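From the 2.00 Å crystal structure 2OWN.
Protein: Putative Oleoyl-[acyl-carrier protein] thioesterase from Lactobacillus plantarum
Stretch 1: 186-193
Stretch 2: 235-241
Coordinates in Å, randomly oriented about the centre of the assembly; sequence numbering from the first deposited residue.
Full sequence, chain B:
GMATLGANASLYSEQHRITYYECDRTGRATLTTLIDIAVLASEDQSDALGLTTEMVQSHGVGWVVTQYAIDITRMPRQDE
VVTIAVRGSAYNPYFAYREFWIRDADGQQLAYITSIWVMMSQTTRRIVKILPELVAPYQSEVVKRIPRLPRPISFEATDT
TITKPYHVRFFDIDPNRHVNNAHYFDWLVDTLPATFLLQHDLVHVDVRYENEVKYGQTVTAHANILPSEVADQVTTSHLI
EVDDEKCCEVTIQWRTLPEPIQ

Stretch 1 (186-193) DWLVDTLP
Stretch 2 (235-241) TTSHLIE

The helix carrying Asp186 to Asp190 has mean phi/psi near -64/-42 over residues 186-191; Leu192 is extended (-78/145). Residues 235-241 form a strand with phi from -107° to -145° and psi from 123° to 158°. The axes approach to 9.2 Å, with 132° between their N-to-C directions, so the elements run obliquely against each other. Register is set by CA of Leu188 and CA of His238, 6.7 Å apart, and by CA of Leu192 and CA of Thr236, 8.8 Å apart. No direct hydrogen bond joins the stretches; packing buries 349 Å², and one water bridges them. Trp187, Leu188, Leu192, Thr236, His238 and Ile240 are all buried.

Ile240, Leu188 and His238 cover the most surface. Thr236, His238 and Ile240 point CA-to-CB toward the helix, as strand alternation allows. Ile240 (m, m) places CG1 3.7 Å from Leu188 CD2 and CG2 4.0 Å from Trp187 CE3; Trp187 is m with chi2 -38°. Leu188 (m, t) leaves its backbone sideways, yet CD2 lies 3.4 Å from His238 CB. Both aliphatic chains suit burial, having no polar groups to satisfy.

His238 (m, chi2 -107°) combines packing with polar anchoring. Its CE1 is 3.2 Å from Leu188 O, but ND1, 3.3 Å from Leu188 O, has a poor angle and no hydrogen bond. Instead His238 ND1 shares a hydrogen bond with the water oxygen at 2.9 Å, and that water donates to Thr191 OG1, its oxygen 2.9 Å away. Thr191 (m) donates from OG1 to Trp187 O at 2.7 Å. His238 NE2 and Thr236 OG1 are hydrogen-bonded at 2.6 Å, so both imidazole nitrogens are engaged.

Leu192 (m, t) extends the apolar contact: CG sits at the imidazole edge, 4.0 Å from His238 CE1, and CD2 is 3.9 Å from CG2 of Thr236 (p), which thus offers His238 a hydroxyl and Leu192 a methyl.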

# COMPACT_ATOMS: atom_id res chain seq x y z
N ASP B 186 4.55 7.43 -4.60
CA ASP B 186 3.13 7.46 -5.03
C ASP B 186 2.86 8.77 -5.77
O ASP B 186 2.23 8.74 -6.81
CB ASP B 186 2.12 7.42 -3.86
CG ASP B 186 2.24 6.17 -2.96
OD1 ASP B 186 2.79 5.14 -3.38
OD2 ASP B 186 1.76 6.25 -1.81
N TRP B 187 3.38 9.89 -5.24
CA TRP B 187 3.19 11.23 -5.81
C TRP B 187 4.08 11.43 -7.04
O TRP B 187 3.59 11.91 -8.06
CB TRP B 187 3.47 12.37 -4.79
CG TRP B 187 2.84 12.16 -3.45
CD1 TRP B 187 1.62 11.61 -3.21
CD2 TRP B 187 3.38 12.55 -2.19
NE1 TRP B 187 1.38 11.58 -1.87
CE2 TRP B 187 2.43 12.16 -1.20
CE3 TRP B 187 4.57 13.19 -1.78
CZ2 TRP B 187 2.64 12.37 0.19
CZ3 TRP B 187 4.79 13.41 -0.39
CH2 TRP B 187 3.82 13.00 0.58
N LEU B 188 5.37 11.08 -6.91
CA LEU B 188 6.39 11.19 -7.98
C LEU B 188 6.02 10.45 -9.27
O LEU B 188 5.99 11.06 -10.34
CB LEU B 188 7.76 10.67 -7.50
CG LEU B 188 8.48 11.48 -6.40
CD1 LEU B 188 9.55 10.65 -5.67
CD2 LEU B 188 9.07 12.76 -6.97
N VAL B 189 5.70 9.16 -9.13
CA VAL B 189 5.33 8.29 -10.27
C VAL B 189 3.97 8.69 -10.85
O VAL B 189 3.86 8.76 -12.08
CB VAL B 189 5.41 6.77 -9.91
CG1 VAL B 189 5.01 5.90 -11.10
CG2 VAL B 189 6.84 6.44 -9.46
N ASP B 190 2.97 8.94 -9.99
CA ASP B 190 1.62 9.37 -10.45
C ASP B 190 1.61 10.74 -11.18
O ASP B 190 0.66 11.01 -11.92
CB ASP B 190 0.58 9.38 -9.32
CG ASP B 190 -0.82 9.66 -9.82
OD1 ASP B 190 -1.31 8.86 -10.65
OD2 ASP B 190 -1.36 10.73 -9.46
N THR B 191 2.63 11.61 -10.96
CA THR B 191 2.76 12.90 -11.71
C THR B 191 2.81 12.63 -13.23
O THR B 191 2.23 13.40 -14.00
CB THR B 191 4.01 13.72 -11.29
OG1 THR B 191 4.00 13.93 -9.88
CG2 THR B 191 4.06 15.10 -12.01
N LEU B 192 3.48 11.54 -13.62
CA LEU B 192 3.60 11.11 -15.02
C LEU B 192 2.29 10.43 -15.45
O LEU B 192 1.67 9.73 -14.62
CB LEU B 192 4.76 10.13 -15.19
CG LEU B 192 6.16 10.63 -14.81
CD1 LEU B 192 7.16 9.47 -14.79
CD2 LEU B 192 6.63 11.74 -15.75
N PRO B 193 1.87 10.59 -16.73
CA PRO B 193 0.61 9.98 -17.17
C PRO B 193 0.74 8.47 -17.42
O PRO B 193 1.86 7.97 -17.65
CB PRO B 193 0.32 10.73 -18.47
CG PRO B 193 1.65 11.01 -19.02
CD PRO B 193 2.54 11.29 -17.85
N THR B 235 14.62 10.30 -19.49
CA THR B 235 14.88 10.77 -18.12
C THR B 235 13.72 11.61 -17.63
O THR B 235 13.16 12.38 -18.41
CB THR B 235 16.16 11.63 -18.08
OG1 THR B 235 17.23 10.93 -18.72
CG2 THR B 235 16.57 11.99 -16.63
N THR B 236 13.31 11.43 -16.37
CA THR B 236 12.27 12.26 -15.73
C THR B 236 12.93 12.94 -14.51
O THR B 236 13.58 12.25 -13.72
CB THR B 236 10.95 11.55 -15.40
OG1 THR B 236 11.14 10.60 -14.36
CG2 THR B 236 10.36 10.89 -16.66
N SER B 237 12.79 14.26 -14.41
CA SER B 237 13.31 15.10 -13.33
C SER B 237 12.08 15.50 -12.53
O SER B 237 11.17 16.09 -13.10
CB SER B 237 14.02 16.33 -13.91
OG SER B 237 14.47 17.20 -12.89
N HIS B 238 12.08 15.21 -11.23
CA HIS B 238 10.96 15.47 -10.32
C HIS B 238 11.34 16.35 -9.14
O HIS B 238 12.49 16.34 -8.69
CB HIS B 238 10.44 14.16 -9.74
CG HIS B 238 10.01 13.14 -10.75
ND1 HIS B 238 8.69 12.83 -10.98
CD2 HIS B 238 10.74 12.34 -11.56
CE1 HIS B 238 8.62 11.90 -11.91
NE2 HIS B 238 9.84 11.58 -12.28
N LEU B 239 10.33 17.07 -8.62
CA LEU B 239 10.43 17.94 -7.44
C LEU B 239 9.12 17.90 -6.64
O LEU B 239 8.05 18.09 -7.23
CB LEU B 239 10.75 19.40 -7.81
CG LEU B 239 10.81 20.48 -6.70
CD1 LEU B 239 11.82 20.14 -5.62
CD2 LEU B 239 11.10 21.85 -7.29
N ILE B 240 9.21 17.62 -5.34
CA ILE B 240 8.08 17.64 -4.41
C ILE B 240 8.37 18.84 -3.49
O ILE B 240 9.47 18.92 -2.92
CB ILE B 240 7.92 16.36 -3.55
CG1 ILE B 240 7.81 15.10 -4.42
CG2 ILE B 240 6.69 16.47 -2.62
CD1 ILE B 240 6.59 15.03 -5.33
N GLU B 241 7.41 19.77 -3.40
CA GLU B 241 7.51 20.96 -2.54
C GLU B 241 6.21 21.20 -1.75
O GLU B 241 5.15 20.72 -2.15
CB GLU B 241 7.87 22.20 -3.37
CG GLU B 241 6.88 22.57 -4.48
CD GLU B 241 7.28 23.78 -5.30
OE1 GLU B 241 8.37 24.38 -5.10
OE2 GLU B 241 6.47 24.15 -6.17
O HOH W 1 6.81 14.47 -9.47